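Putative phosphatase (Bacteroides thetaiotaomicron, PDB 3KYA) binds zinc ions and may act as a phosphatase, although its catalytic activity and physiological substrate are not established. Local coordinates at residues F23-G28 with Q32-Y37; M105-L110 with T414-G419; S176-N181 with Y224-N229. All coordinates share one frame; numbering follows the deposited sequence.

Contact 1. Residues F23-G28 with Q32-Y37. With EDO (1,2-ethanediol), chain I.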
loop_
_atom_site.group_PDB
_atom_site.type_symbol
_atom_site.label_atom_id
_atom_site.label_comp_id
_atom_site.label_asym_id
_atom_site.label_seq_id
_atom_site.Cartn_x
_atom_site.Cartn_y
_atom_site.Cartn_z
ATOM N N PHE A 23 -18.990 22.990 -0.304
ATOM C CA PHE A 23 -17.675 22.538 0.125
ATOM C C PHE A 23 -17.390 21.193 -0.508
ATOM O O PHE A 23 -18.318 20.469 -0.901
ATOM C CB PHE A 23 -17.526 22.491 1.664
ATOM C CG PHE A 23 -18.606 21.716 2.372
ATOM C CD1 PHE A 23 -18.494 20.353 2.563
ATOM C CD2 PHE A 23 -19.727 22.364 2.862
ATOM C CE1 PHE A 23 -19.507 19.631 3.200
ATOM C CE2 PHE A 23 -20.743 21.659 3.505
ATOM C CZ PHE A 23 -20.627 20.286 3.685
ATOM N N THR A 24 -16.102 20.875 -0.627
ATOM C CA THR A 24 -15.670 19.621 -1.205
ATOM C C THR A 24 -14.323 19.179 -0.608
ATOM O O THR A 24 -13.429 20.010 -0.420
ATOM C CB THR A 24 -15.587 19.724 -2.740
ATOM O OG1 THR A 24 -15.337 18.430 -3.282
ATOM C CG2 THR A 24 -14.495 20.686 -3.185
ATOM N N PRO A 25 -14.187 17.881 -0.280
ATOM C CA PRO A 25 -15.197 16.813 -0.415
ATOM C C PRO A 25 -16.335 16.932 0.604
ATOM O O PRO A 25 -16.240 17.707 1.553
ATOM C CB PRO A 25 -14.389 15.538 -0.173
ATOM C CG PRO A 25 -13.299 15.962 0.765
ATOM C CD PRO A 25 -12.942 17.380 0.331
ATOM N N LYS A 26 -17.408 16.170 0.398
ATOM C CA LYS A 26 -18.571 16.190 1.289
ATOM C C LYS A 26 -18.362 15.307 2.517
ATOM O O LYS A 26 -19.065 15.440 3.523
ATOM C CB LYS A 26 -19.829 15.729 0.531
ATOM C CG LYS A 26 -20.214 16.615 -0.670
ATOM C CD LYS A 26 -20.530 18.049 -0.243
ATOM C CE LYS A 26 -21.101 18.897 -1.393
ATOM N NZ LYS A 26 -20.093 19.257 -2.451
ATOM N N GLU A 27 -17.407 14.396 2.414
ATOM C CA GLU A 27 -17.075 13.469 3.479
ATOM C C GLU A 27 -15.562 13.302 3.532
ATOM O O GLU A 27 -14.867 13.494 2.533
ATOM C CB GLU A 27 -17.737 12.101 3.247
ATOM C CG GLU A 27 -17.353 11.425 1.925
ATOM C CD GLU A 27 -18.024 12.045 0.691
ATOM O OE1 GLU A 27 -19.278 12.027 0.605
ATOM O OE2 GLU A 27 -17.301 12.514 -0.225
ATOM N N GLY A 28 -15.058 12.914 4.691
ATOM C CA GLY A 28 -13.627 12.707 4.875
ATOM C C GLY A 28 -13.267 12.605 6.345
ATOM O O GLY A 28 -14.126 12.784 7.211
ATOM N N GLN A 32 -7.830 15.675 6.326
ATOM C CA GLN A 32 -8.293 15.889 4.954
ATOM C C GLN A 32 -8.258 17.376 4.641
ATOM O O GLN A 32 -8.647 18.194 5.478
ATOM C CB GLN A 32 -9.739 15.398 4.797
ATOM C CG GLN A 32 -10.458 15.795 3.489
ATOM C CD GLN A 32 -9.961 15.055 2.248
ATOM O OE1 GLN A 32 -9.675 15.674 1.196
ATOM N NE2 GLN A 32 -9.870 13.735 2.354
ATOM N N LYS A 33 -7.803 17.722 3.441
ATOM C CA LYS A 33 -7.837 19.097 2.977
ATOM C C LYS A 33 -9.270 19.368 2.497
ATOM O O LYS A 33 -9.807 18.615 1.671
ATOM C CB LYS A 33 -6.827 19.289 1.863
ATOM C CG LYS A 33 -6.528 20.702 1.490
ATOM C CD LYS A 33 -5.270 20.769 0.605
ATOM C CE LYS A 33 -3.984 20.393 1.379
ATOM N NZ LYS A 33 -2.705 20.583 0.611
ATOM N N LEU A 34 -9.879 20.431 3.014
ATOM C CA LEU A 34 -11.252 20.811 2.683
ATOM C C LEU A 34 -11.306 22.183 2.017
ATOM O O LEU A 34 -10.696 23.152 2.495
ATOM C CB LEU A 34 -12.112 20.823 3.957
ATOM C CG LEU A 34 -13.571 21.249 3.847
ATOM C CD1 LEU A 34 -14.381 20.185 3.080
ATOM C CD2 LEU A 34 -14.146 21.489 5.245
ATOM N N LEU A 35 -12.059 22.254 0.925
ATOM C CA LEU A 35 -12.255 23.470 0.152
ATOM C C LEU A 35 -13.668 23.969 0.419
ATOM O O LEU A 35 -14.643 23.243 0.188
ATOM C CB LEU A 35 -12.050 23.191 -1.347
ATOM C CG LEU A 35 -12.395 24.303 -2.343
ATOM C CD1 LEU A 35 -11.635 25.593 -2.052
ATOM C CD2 LEU A 35 -12.159 23.867 -3.817
ATOM N N ILE A 36 -13.772 25.189 0.939
ATOM C CA ILE A 36 -15.053 25.798 1.264
ATOM C C ILE A 36 -15.321 26.975 0.329
ATOM O O ILE A 36 -14.519 27.909 0.234
ATOM C CB ILE A 36 -15.101 26.283 2.746
ATOM C CG1 ILE A 36 -14.876 25.125 3.725
ATOM C CG2 ILE A 36 -16.440 26.978 3.039
ATOM C CD1 ILE A 36 -14.507 25.596 5.155
ATOM N N TYR A 37 -16.450 26.919 -0.385
ATOM C CA TYR A 37 -16.868 27.997 -1.286
ATOM C C TYR A 37 -17.864 28.928 -0.614
ATOM O O TYR A 37 -18.697 28.497 0.195
ATOM C CB TYR A 37 -17.554 27.427 -2.533
ATOM C CG TYR A 37 -16.657 26.703 -3.502
ATOM C CD1 TYR A 37 -15.908 27.412 -4.425
ATOM C CD2 TYR A 37 -16.571 25.312 -3.513
ATOM C CE1 TYR A 37 -15.096 26.769 -5.336
ATOM C CE2 TYR A 37 -15.758 24.651 -4.436
ATOM C CZ TYR A 37 -15.022 25.392 -5.345
ATOM O OH TYR A 37 -14.199 24.788 -6.274
HETATM C C1 EDO I . -9.984 19.329 -1.346
HETATM O O1 EDO I . -10.954 19.744 -2.308
HETATM C C2 EDO I . -8.624 19.225 -2.010
HETATM O O2 EDO I . -8.299 20.433 -2.700
#
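Thr24 and Leu35 form an antiparallel hydrogen-bonded pair, held both ways: Thr24 N to Leu35 O at 2.9 Å, and Leu35 N to Thr24 O at 3.0 Å. One step on, Phe23 and Ile36 are a non-hydrogen-bonded pair, where Phe23 CA lies 3.1 Å from Leu35 O in a CA-H...O contact. A bound ethanediol gives a second bond to Thr24 O.

Apolar contacts centre on Leu34 CD1, which meets Phe23 CD1 at 4.1 Å and Pro25 CD at 4.2 Å. With CG between its backbone N and carbonyl carbon (chi1 52°), the Phe23 ring is led away from Ile36, though both side chains touch Ile80 inside the IPT/TIG sandwich. Leu35, on the other face from Phe23, packs on Asp338 of the second subunit. Pro25, after a cis peptide, sets CG 3.9 Å from Gln32 CG. An alanine in place of Pro25 would probably lose the cis bond and leave Leu34 CD1 and Gln32 CG without their ring partner.

Lys26 NZ bonds Phe23 O at 2.6 Å and forms a salt bridge with Asp22. The two backbone bonds set the register of this hairpin, while apolar side chains pack on both sides of the strand pair.

Contact 2. Residues M105-L110 with T414-G419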
loop_
_atom_site.group_PDB
_atom_site.type_symbol
_atom_site.label_atom_id
_atom_site.label_comp_id
_atom_site.label_asym_id
_atom_site.label_seq_id
_atom_site.Cartn_x
_atom_site.Cartn_y
_atom_site.Cartn_z
HETATM N N MSE A 105 -9.529 4.994 13.795
HETATM C CA MSE A 105 -8.964 4.313 14.946
HETATM C C MSE A 105 -8.022 5.304 15.651
HETATM O O MSE A 105 -7.338 6.120 14.997
HETATM C CB MSE A 105 -8.198 3.062 14.513
HETATM C CG MSE A 105 -9.060 1.996 13.862
HETATM SE SE MSE A 105 -10.096 1.020 15.171
HETATM C CE MSE A 105 -8.869 -0.407 15.636
ATOM N N VAL A 106 -8.001 5.248 16.978
ATOM C CA VAL A 106 -7.139 6.111 17.772
ATOM C C VAL A 106 -6.519 5.335 18.938
ATOM O O VAL A 106 -7.090 4.351 19.407
ATOM C CB VAL A 106 -7.891 7.352 18.322
ATOM C CG1 VAL A 106 -8.322 8.279 17.169
ATOM C CG2 VAL A 106 -9.105 6.954 19.206
ATOM N N VAL A 107 -5.352 5.780 19.399
ATOM C CA VAL A 107 -4.715 5.156 20.559
ATOM C C VAL A 107 -5.279 5.835 21.816
ATOM O O VAL A 107 -5.490 7.042 21.826
ATOM C CB VAL A 107 -3.188 5.275 20.523
ATOM C CG1 VAL A 107 -2.551 4.589 21.746
ATOM C CG2 VAL A 107 -2.635 4.667 19.227
ATOM N N GLY A 108 -5.553 5.038 22.840
ATOM C CA GLY A 108 -6.046 5.528 24.138
ATOM C C GLY A 108 -5.263 4.885 25.265
ATOM O O GLY A 108 -4.418 4.017 25.017
ATOM N N THR A 109 -5.542 5.295 26.501
ATOM C CA THR A 109 -4.882 4.715 27.670
ATOM C C THR A 109 -5.965 4.171 28.591
ATOM O O THR A 109 -6.797 4.932 29.084
ATOM C CB THR A 109 -3.986 5.735 28.390
ATOM O OG1 THR A 109 -2.994 6.234 27.470
ATOM C CG2 THR A 109 -3.269 5.095 29.618
ATOM N N LEU A 110 -5.967 2.851 28.794
ATOM C CA LEU A 110 -6.985 2.187 29.628
ATOM C C LEU A 110 -6.707 2.324 31.127
ATOM O O LEU A 110 -7.579 2.729 31.904
ATOM C CB LEU A 110 -7.027 0.690 29.289
ATOM C CG LEU A 110 -8.048 -0.161 30.047
ATOM C CD1 LEU A 110 -9.474 0.180 29.572
ATOM C CD2 LEU A 110 -7.731 -1.646 29.927
ATOM N N THR A 414 4.105 0.239 9.311
ATOM C CA THR A 414 3.935 0.711 10.676
ATOM C C THR A 414 2.480 1.120 10.813
ATOM O O THR A 414 1.999 1.969 10.054
ATOM C CB THR A 414 4.885 1.862 11.014
ATOM O OG1 THR A 414 6.237 1.400 10.903
ATOM C CG2 THR A 414 4.659 2.352 12.442
ATOM N N TYR A 415 1.779 0.504 11.768
ATOM C CA TYR A 415 0.341 0.732 11.963
ATOM C C TYR A 415 0.021 1.836 12.954
ATOM O O TYR A 415 -0.851 2.682 12.689
ATOM C CB TYR A 415 -0.327 -0.574 12.422
ATOM C CG TYR A 415 -1.802 -0.463 12.768
ATOM C CD1 TYR A 415 -2.745 -0.121 11.797
ATOM C CD2 TYR A 415 -2.256 -0.740 14.055
ATOM C CE1 TYR A 415 -4.106 -0.037 12.113
ATOM C CE2 TYR A 415 -3.600 -0.659 14.373
ATOM C CZ TYR A 415 -4.518 -0.310 13.402
ATOM O OH TYR A 415 -5.860 -0.227 13.723
ATOM N N ALA A 416 0.726 1.836 14.087
ATOM C CA ALA A 416 0.460 2.783 15.158
ATOM C C ALA A 416 1.720 3.068 15.955
ATOM O O ALA A 416 2.504 2.156 16.260
ATOM C CB ALA A 416 -0.652 2.235 16.082
ATOM N N GLY A 417 1.900 4.337 16.299
ATOM C CA GLY A 417 3.041 4.787 17.085
ATOM C C GLY A 417 3.985 5.670 16.296
ATOM O O GLY A 417 3.778 5.902 15.091
ATOM N N ARG A 418 4.986 6.186 17.000
ATOM C CA ARG A 418 6.019 7.062 16.443
ATOM C C ARG A 418 5.405 8.317 15.793
ATOM O O ARG A 418 5.863 8.769 14.736
ATOM C CB ARG A 418 6.892 6.279 15.446
ATOM C CG ARG A 418 7.545 5.030 16.063
ATOM C CD ARG A 418 8.294 4.203 15.013
ATOM N NE ARG A 418 9.517 4.860 14.545
ATOM C CZ ARG A 418 10.738 4.672 15.056
ATOM N NH1 ARG A 418 10.943 3.841 16.073
ATOM N NH2 ARG A 418 11.775 5.322 14.546
ATOM N N GLY A 419 4.377 8.866 16.450
ATOM C CA GLY A 419 3.667 10.053 15.996
ATOM C C GLY A 419 4.580 11.119 15.405
ATOM O O GLY A 419 5.481 11.640 16.086
#
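Val107 and Ala416 make the nearest backbone approach, with CA atoms 7.8 Å apart, too wide for strand pairing, so these segments pack through side chains alone. The topology is that of a six-bladed beta-propeller, and the contact spans two adjacent blades: 105-110 pairs with 467-473 in the blade that joins the two ends of the ring, whereas 412-415 is the last strand of the blade before it. Backbone bonds from Val106 to Ser472 and from Val107 to Gly435 place the first segment in its own sheet.

Met105, present as selenomethionine, is bent at chi2 (-76°) and again at chi3 (-89°). The double bend curls the chain past the phenol oxygen of the tyrosine, so that Met105 CE lies 3.6 Å from Tyr415 OH and Met105 CG 3.9 Å from it. The two side chains meet obliquely. Tyr415 holds CG opposite its backbone N (chi1 176°), which sends the ring across the gap, and Tyr394 packs edge-to-face with it.

Tyr415 and Ala416 both face Val403 in a classic beta bulge, where the chain turns a corner. Beyond the tyrosine, the side chains of two buried residues meet, the methyl carbon Ala416 CB lying 4.4 Å from Val107 CG2.

Contact 3. Residues S176-N181 with Y224-N229. With EDO (1,2-ethanediol), chain M; EDO (1,2-ethanediol), chain N.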
loop_
_atom_site.group_PDB
_atom_site.type_symbol
_atom_site.label_atom_id
_atom_site.label_comp_id
_atom_site.label_asym_id
_atom_site.label_seq_id
_atom_site.Cartn_x
_atom_site.Cartn_y
_atom_site.Cartn_z
ATOM N N SER A 176 -4.983 -9.508 41.294
ATOM C CA SER A 176 -3.899 -10.491 41.199
ATOM C C SER A 176 -4.366 -11.857 41.728
ATOM O O SER A 176 -3.931 -12.301 42.799
ATOM C CB SER A 176 -2.682 -10.009 41.983
ATOM O OG SER A 176 -2.265 -8.735 41.537
ATOM N N PRO A 177 -5.249 -12.535 40.975
ATOM C CA PRO A 177 -5.850 -13.785 41.470
ATOM C C PRO A 177 -4.936 -15.020 41.469
ATOM O O PRO A 177 -5.188 -15.963 42.231
ATOM C CB PRO A 177 -7.012 -14.009 40.496
ATOM C CG PRO A 177 -6.540 -13.371 39.209
ATOM C CD PRO A 177 -5.735 -12.178 39.625
ATOM N N LEU A 178 -3.913 -15.016 40.627
ATOM C CA LEU A 178 -3.024 -16.159 40.465
ATOM C C LEU A 178 -1.622 -15.875 40.986
ATOM O O LEU A 178 -0.801 -15.257 40.301
ATOM C CB LEU A 178 -2.988 -16.547 38.985
ATOM C CG LEU A 178 -4.307 -17.089 38.422
ATOM C CD1 LEU A 178 -4.395 -16.939 36.905
ATOM C CD2 LEU A 178 -4.487 -18.555 38.867
ATOM N N ASN A 179 -1.346 -16.324 42.207
ATOM C CA ASN A 179 -0.024 -16.121 42.795
ATOM C C ASN A 179 0.955 -17.261 42.500
ATOM O O ASN A 179 2.124 -17.165 42.863
ATOM C CB ASN A 179 -0.145 -15.837 44.292
ATOM C CG ASN A 179 -0.741 -14.478 44.550
ATOM O OD1 ASN A 179 -0.107 -13.449 44.293
ATOM N ND2 ASN A 179 -1.981 -14.456 45.023
ATOM N N ILE A 180 0.465 -18.311 41.837
ATOM C CA ILE A 180 1.265 -19.452 41.368
ATOM C C ILE A 180 2.475 -19.778 42.255
ATOM O O ILE A 180 3.603 -19.950 41.773
ATOM C CB ILE A 180 1.692 -19.241 39.869
ATOM C CG1 ILE A 180 2.293 -17.858 39.646
ATOM C CG2 ILE A 180 0.498 -19.385 38.952
ATOM C CD1 ILE A 180 2.878 -17.661 38.228
ATOM N N ASN A 181 2.214 -19.901 43.555
ATOM C CA ASN A 181 3.273 -20.129 44.542
ATOM C C ASN A 181 4.188 -21.327 44.277
ATOM O O ASN A 181 5.363 -21.285 44.643
ATOM C CB ASN A 181 2.673 -20.205 45.954
ATOM C CG ASN A 181 2.186 -18.850 46.449
ATOM O OD1 ASN A 181 2.824 -17.820 46.206
ATOM N ND2 ASN A 181 1.071 -18.843 47.157
ATOM N N TYR A 224 3.064 -25.387 32.754
ATOM C CA TYR A 224 2.096 -25.811 33.756
ATOM C C TYR A 224 0.687 -25.696 33.189
ATOM O O TYR A 224 0.438 -24.941 32.231
ATOM C CB TYR A 224 2.205 -24.954 35.026
ATOM C CG TYR A 224 3.468 -25.171 35.831
ATOM C CD1 TYR A 224 4.654 -24.525 35.497
ATOM C CD2 TYR A 224 3.479 -26.020 36.933
ATOM C CE1 TYR A 224 5.817 -24.724 36.239
ATOM C CE2 TYR A 224 4.651 -26.226 37.672
ATOM C CZ TYR A 224 5.809 -25.570 37.316
ATOM O OH TYR A 224 6.972 -25.768 38.039
ATOM N N ILE A 225 -0.236 -26.428 33.810
ATOM C CA ILE A 225 -1.648 -26.404 33.439
ATOM C C ILE A 225 -2.474 -26.107 34.695
ATOM O O ILE A 225 -2.295 -26.758 35.734
ATOM C CB ILE A 225 -2.053 -27.712 32.715
ATOM C CG1 ILE A 225 -3.387 -27.535 31.995
ATOM C CG2 ILE A 225 -2.080 -28.939 33.690
ATOM C CD1 ILE A 225 -3.698 -28.627 30.973
ATOM N N ILE A 226 -3.366 -25.115 34.595
ATOM C CA ILE A 226 -4.193 -24.642 35.719
ATOM C C ILE A 226 -5.675 -24.843 35.418
ATOM O O ILE A 226 -6.190 -24.314 34.444
ATOM C CB ILE A 226 -3.955 -23.146 36.003
ATOM C CG1 ILE A 226 -2.467 -22.866 36.212
ATOM C CG2 ILE A 226 -4.776 -22.684 37.224
ATOM C CD1 ILE A 226 -2.116 -21.400 36.405
ATOM N N LYS A 227 -6.366 -25.592 36.273
ATOM C CA LYS A 227 -7.763 -25.939 36.041
ATOM C C LYS A 227 -8.743 -24.902 36.587
ATOM O O LYS A 227 -8.641 -24.456 37.740
ATOM C CB LYS A 227 -8.066 -27.296 36.670
ATOM C CG LYS A 227 -9.423 -27.880 36.298
ATOM C CD LYS A 227 -9.611 -29.248 36.931
ATOM C CE LYS A 227 -10.862 -29.917 36.425
ATOM N NZ LYS A 227 -11.062 -31.202 37.131
ATOM N N ARG A 228 -9.705 -24.543 35.747
ATOM C CA ARG A 228 -10.744 -23.601 36.103
ATOM C C ARG A 228 -11.540 -24.137 37.301
ATOM O O ARG A 228 -11.861 -25.335 37.374
ATOM C CB ARG A 228 -11.653 -23.367 34.885
ATOM C CG ARG A 228 -12.626 -22.185 35.000
ATOM C CD ARG A 228 -13.517 -22.069 33.751
ATOM N NE ARG A 228 -12.808 -21.708 32.508
ATOM C CZ ARG A 228 -12.625 -20.462 32.056
ATOM N NH1 ARG A 228 -13.045 -19.400 32.747
ATOM N NH2 ARG A 228 -11.983 -20.272 30.913
ATOM N N ASN A 229 -11.836 -23.247 38.245
ATOM C CA ASN A 229 -12.622 -23.592 39.422
ATOM C C ASN A 229 -14.086 -23.823 39.044
ATOM O O ASN A 229 -14.531 -23.421 37.958
ATOM C CB ASN A 229 -12.550 -22.482 40.477
ATOM C CG ASN A 229 -11.153 -22.307 41.062
ATOM O OD1 ASN A 229 -10.463 -23.286 41.377
ATOM N ND2 ASN A 229 -10.738 -21.058 41.227
HETATM C C1 EDO M . -2.582 -20.767 40.799
HETATM O O1 EDO M . -2.152 -19.546 41.432
HETATM C C2 EDO M . -2.759 -21.904 41.805
HETATM O O2 EDO M . -1.570 -22.005 42.609
HETATM C C1 EDO N . -16.757 -26.978 34.988
HETATM O O1 EDO N . -17.586 -25.816 34.946
HETATM C C2 EDO N . -15.345 -26.593 35.389
HETATM O O2 EDO N . -15.160 -25.168 35.298
#
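Ile180 meets Ile226 from a backbone conformation rare for a beta-branched residue: phi 31° and psi 51° lie in the left-handed region. The turn follows directly on strand 173-178 and brings the side chain back beside that of Leu178, two residues earlier. Ile226 presents CD1 to both. Its CG1 is opposite the carbonyl carbon and its chi2 is extended (176°), so CD1 is the leading atom, 4.2 Å from Ile180 CG2 and 4.4 Å from Leu178 CD2. All three residues are buried, and the contact is wholly apolar; the closest CA atoms, those of Ile180 and Ile226, are 9.4 Å apart, which leaves the gap to be bridged by side chains.

A bound ethanediol, probably from the crystallisation liquor, sits against Leu178 and Ile180: Ile180 N donates to its O1 at 2.9 Å, and its C1 lies 3.5 Å from Leu178 CD2. The backbone N-H of the turn therefore has a partner in this crystal.

Polar links run alongside. Arg228 NH1 forms a salt bridge with Asp147, and Asn179 ND2 bonds Asp236 OD2, each joining one sheet or its turn to the neighbouring unit. Leu178 also touches Met207, while Ile226 packs on Ile240. Aliphatic side chains meeting between strand 173-178 of one sheet and strand 220-227 of the next are characteristic of blade-to-blade packing in a beta-propeller.

Overall arrangement
The three contacts share no strand. Contact 1 is local, a hairpin in the IPT/TIG domain about 33 Å from the centre of the chain, with one face turned to the second subunit; contacts 2 and 3 join successive propeller blades. Contact 2 lies about 9 Å from the chain's centre yet is only partly buried, whereas contact 3, farther out at about 24 Å, is fully buried and nested within the chain loop that contact 2 closes. Chemistry follows place: the hairpin buries 393 Å² and has cross-strand backbone bonds, while the blade interfaces bury 108 and 95 Å² through side chains, with a phenol oxygen in contact 2 and aliphatic groups alone in contact 3.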